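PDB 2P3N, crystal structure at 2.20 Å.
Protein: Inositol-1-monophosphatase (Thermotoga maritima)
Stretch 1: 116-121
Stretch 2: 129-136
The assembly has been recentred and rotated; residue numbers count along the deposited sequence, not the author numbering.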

# COMPACT_ATOMS: atom_id res chain seq x y z
N LEU A 116 5.71 -4.18 -3.97
CA LEU A 116 5.00 -3.23 -4.79
C LEU A 116 3.50 -3.45 -4.77
O LEU A 116 2.75 -2.58 -5.20
CB LEU A 116 5.49 -3.31 -6.24
CG LEU A 116 6.97 -3.08 -6.57
CD1 LEU A 116 7.17 -3.16 -8.08
CD2 LEU A 116 7.43 -1.72 -6.05
N ASN A 117 3.09 -4.61 -4.28
CA ASN A 117 1.67 -4.98 -4.26
C ASN A 117 1.12 -5.02 -5.69
O ASN A 117 0.03 -4.56 -5.97
CB ASN A 117 0.87 -4.01 -3.40
CG ASN A 117 0.92 -4.37 -1.95
OD1 ASN A 117 0.41 -5.41 -1.54
ND2 ASN A 117 1.55 -3.52 -1.15
N GLU A 118 1.92 -5.60 -6.58
CA GLU A 118 1.52 -5.73 -7.97
C GLU A 118 1.40 -7.19 -8.30
O GLU A 118 2.34 -7.96 -8.10
CB GLU A 118 2.56 -5.09 -8.87
CG GLU A 118 2.77 -3.62 -8.59
CD GLU A 118 3.73 -2.99 -9.55
OE1 GLU A 118 3.64 -1.75 -9.73
OE2 GLU A 118 4.58 -3.72 -10.12
N THR A 119 0.23 -7.59 -8.78
CA THR A 119 -0.00 -8.97 -9.15
C THR A 119 -0.49 -8.99 -10.59
O THR A 119 -1.63 -8.64 -10.89
CB THR A 119 -1.05 -9.66 -8.24
OG1 THR A 119 -0.76 -9.41 -6.86
CG2 THR A 119 -1.00 -11.19 -8.47
N LEU A 120 0.41 -9.41 -11.47
CA LEU A 120 0.12 -9.51 -12.89
C LEU A 120 -0.09 -10.98 -13.21
O LEU A 120 0.68 -11.83 -12.77
CB LEU A 120 1.30 -8.93 -13.68
CG LEU A 120 1.57 -7.49 -13.26
CD1 LEU A 120 2.63 -7.48 -12.18
CD2 LEU A 120 2.04 -6.66 -14.45
N TYR A 121 -1.16 -11.30 -13.93
CA TYR A 121 -1.44 -12.69 -14.28
C TYR A 121 -2.20 -12.84 -15.58
O TYR A 121 -2.79 -11.89 -16.08
CB TYR A 121 -2.22 -13.38 -13.16
CG TYR A 121 -3.46 -12.62 -12.75
CD1 TYR A 121 -3.37 -11.54 -11.87
CD2 TYR A 121 -4.70 -12.94 -13.29
CE1 TYR A 121 -4.50 -10.79 -11.54
CE2 TYR A 121 -5.83 -12.20 -12.96
CZ TYR A 121 -5.73 -11.13 -12.09
OH TYR A 121 -6.84 -10.40 -11.78
N PHE A 129 -4.32 -9.58 -16.80
CA PHE A 129 -4.81 -8.69 -15.75
C PHE A 129 -3.70 -8.18 -14.85
O PHE A 129 -2.59 -8.68 -14.83
CB PHE A 129 -5.84 -9.39 -14.86
CG PHE A 129 -7.14 -9.75 -15.53
CD1 PHE A 129 -7.20 -10.74 -16.51
CD2 PHE A 129 -8.33 -9.15 -15.12
CE1 PHE A 129 -8.43 -11.14 -17.05
CE2 PHE A 129 -9.55 -9.54 -15.66
CZ PHE A 129 -9.60 -10.54 -16.62
N PHE A 130 -4.07 -7.17 -14.06
CA PHE A 130 -3.20 -6.51 -13.09
C PHE A 130 -4.15 -6.22 -11.93
O PHE A 130 -5.08 -5.42 -12.08
CB PHE A 130 -2.70 -5.19 -13.68
CG PHE A 130 -1.53 -4.59 -12.97
CD1 PHE A 130 -1.42 -4.67 -11.59
CD2 PHE A 130 -0.54 -3.94 -13.68
CE1 PHE A 130 -0.33 -4.11 -10.93
CE2 PHE A 130 0.56 -3.38 -13.03
CZ PHE A 130 0.66 -3.47 -11.65
N ASN A 131 -3.93 -6.88 -10.79
CA ASN A 131 -4.77 -6.70 -9.60
C ASN A 131 -6.26 -6.64 -9.90
O ASN A 131 -7.01 -5.91 -9.23
CB ASN A 131 -4.36 -5.44 -8.82
CG ASN A 131 -2.99 -5.57 -8.19
OD1 ASN A 131 -2.61 -6.64 -7.74
ND2 ASN A 131 -2.26 -4.48 -8.14
N GLY A 132 -6.70 -7.39 -10.90
CA GLY A 132 -8.11 -7.44 -11.22
C GLY A 132 -8.54 -6.73 -12.48
O GLY A 132 -9.56 -7.08 -13.06
N GLU A 133 -7.78 -5.74 -12.91
CA GLU A 133 -8.17 -5.01 -14.11
C GLU A 133 -7.38 -5.43 -15.35
O GLU A 133 -6.24 -5.89 -15.25
CB GLU A 133 -8.04 -3.50 -13.88
CG GLU A 133 -6.62 -3.02 -13.69
CD GLU A 133 -6.56 -1.53 -13.46
OE1 GLU A 133 -7.07 -1.09 -12.40
OE2 GLU A 133 -6.01 -0.82 -14.33
N ARG A 134 -7.99 -5.25 -16.51
CA ARG A 134 -7.37 -5.61 -17.77
C ARG A 134 -6.14 -4.78 -18.11
O ARG A 134 -6.10 -3.58 -17.83
CB ARG A 134 -8.38 -5.50 -18.91
CG ARG A 134 -9.58 -6.43 -18.80
CD ARG A 134 -9.12 -7.84 -18.48
NE ARG A 134 -8.07 -8.29 -19.39
CZ ARG A 134 -8.27 -8.68 -20.64
NH1 ARG A 134 -9.50 -8.69 -21.14
NH2 ARG A 134 -7.24 -9.03 -21.40
N ILE A 135 -5.13 -5.44 -18.67
CA ILE A 135 -3.93 -4.76 -19.13
C ILE A 135 -3.67 -5.20 -20.57
O ILE A 135 -4.04 -6.31 -20.98
CB ILE A 135 -2.67 -5.06 -18.26
CG1 ILE A 135 -2.47 -6.56 -18.09
CG2 ILE A 135 -2.77 -4.35 -16.92
CD1 ILE A 135 -1.16 -6.93 -17.38
N ARG A 136 -3.06 -4.31 -21.35
CA ARG A 136 -2.74 -4.57 -22.76
C ARG A 136 -1.44 -3.83 -23.05
O ARG A 136 -1.25 -2.69 -22.61
CB ARG A 136 -3.84 -4.02 -23.67
CG ARG A 136 -5.19 -4.65 -23.43
CD ARG A 136 -6.32 -3.82 -24.02
NE ARG A 136 -7.54 -3.97 -23.24
CZ ARG A 136 -7.69 -3.52 -21.99
NH1 ARG A 136 -6.69 -2.87 -21.38
NH2 ARG A 136 -8.83 -3.72 -21.35

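Three aromatic residues, Tyr 121, Phe 130 and Phe 129, cover the most surface in this contact, and they sit on an antiparallel pairing whose register sets the partner and face of each; the rotamer then places the ring. Tyr 121 and Phe 129 form the hydrogen-bonded pair: Phe 129 N donates to Tyr 121 O at 2.9 Å, nearly straight, and Tyr 121 N donates to Phe 129 O at 3.1 Å. One residue along, Leu 120 and Phe 130 form the non-hydrogen-bonded pair, their CA atoms 4.5 Å apart, closer than the 5.4 Å between Tyr 121 CA and Phe 129 CA. At this pair the N-H and C=O groups point away from the partner strand, Phe 130 N to Glu 133 O, and the strands approach through CA-H...O contacts, Leu 120 CA to Phe 129 O and Phe 130 CA to Thr 119 O, each 3.4 Å.

Alternation along the strands sorts the side chains onto two faces. On one, Tyr 121 adopts chi1 p, and its ring comes back over the neighbouring strand, so that Phe 129 CB lies over a ring face, 3.3 Å from Tyr 121 CZ. The end of the Phe 129 side chain leads away instead. The two rings are nearly parallel, planes at 7°, but slid apart with centroids 5.5 Å from each other; the tyrosine packs on the root of the phenylalanine more than on its ring. Its reach extends to the turn, where Tyr 121 OH lies 3.1 Å from Gly 132 N, near the plane of the ring.

On the other face, Leu 120 and Phe 130 pack as cross-strand neighbours. Leu 120 CG stands 4.1 Å from the centroid of the Phe 130 ring, almost on its normal, a CH-pi arrangement, with Leu 120 CD2 3.8 Å from Phe 130 CD2. The aliphatic part of Glu 118 extends this patch, its CB 3.7 Å from Phe 130 CE1.

Beyond Phe 130 the chain reverses in a type I' turn to Glu 133, closed by paired backbone bonds between Phe 130 and Glu 133. Gly 132 fits here because a CB at its backbone angles would be jammed against the preceding carbonyl oxygen. Asn 131, also in the turn, carries the pairing past the strand: its N donates to Thr 119 O at 2.9 Å, while its side chain, starting away from the other stretch, bends back so that ND2 donates to Asn 117 O at 3.2 Å and OD1 accepts a weak bond from Thr 119 N, also 3.2 Å. The amide thus acts as a substitute length of backbone, offering a donor and an acceptor where the strand has turned off.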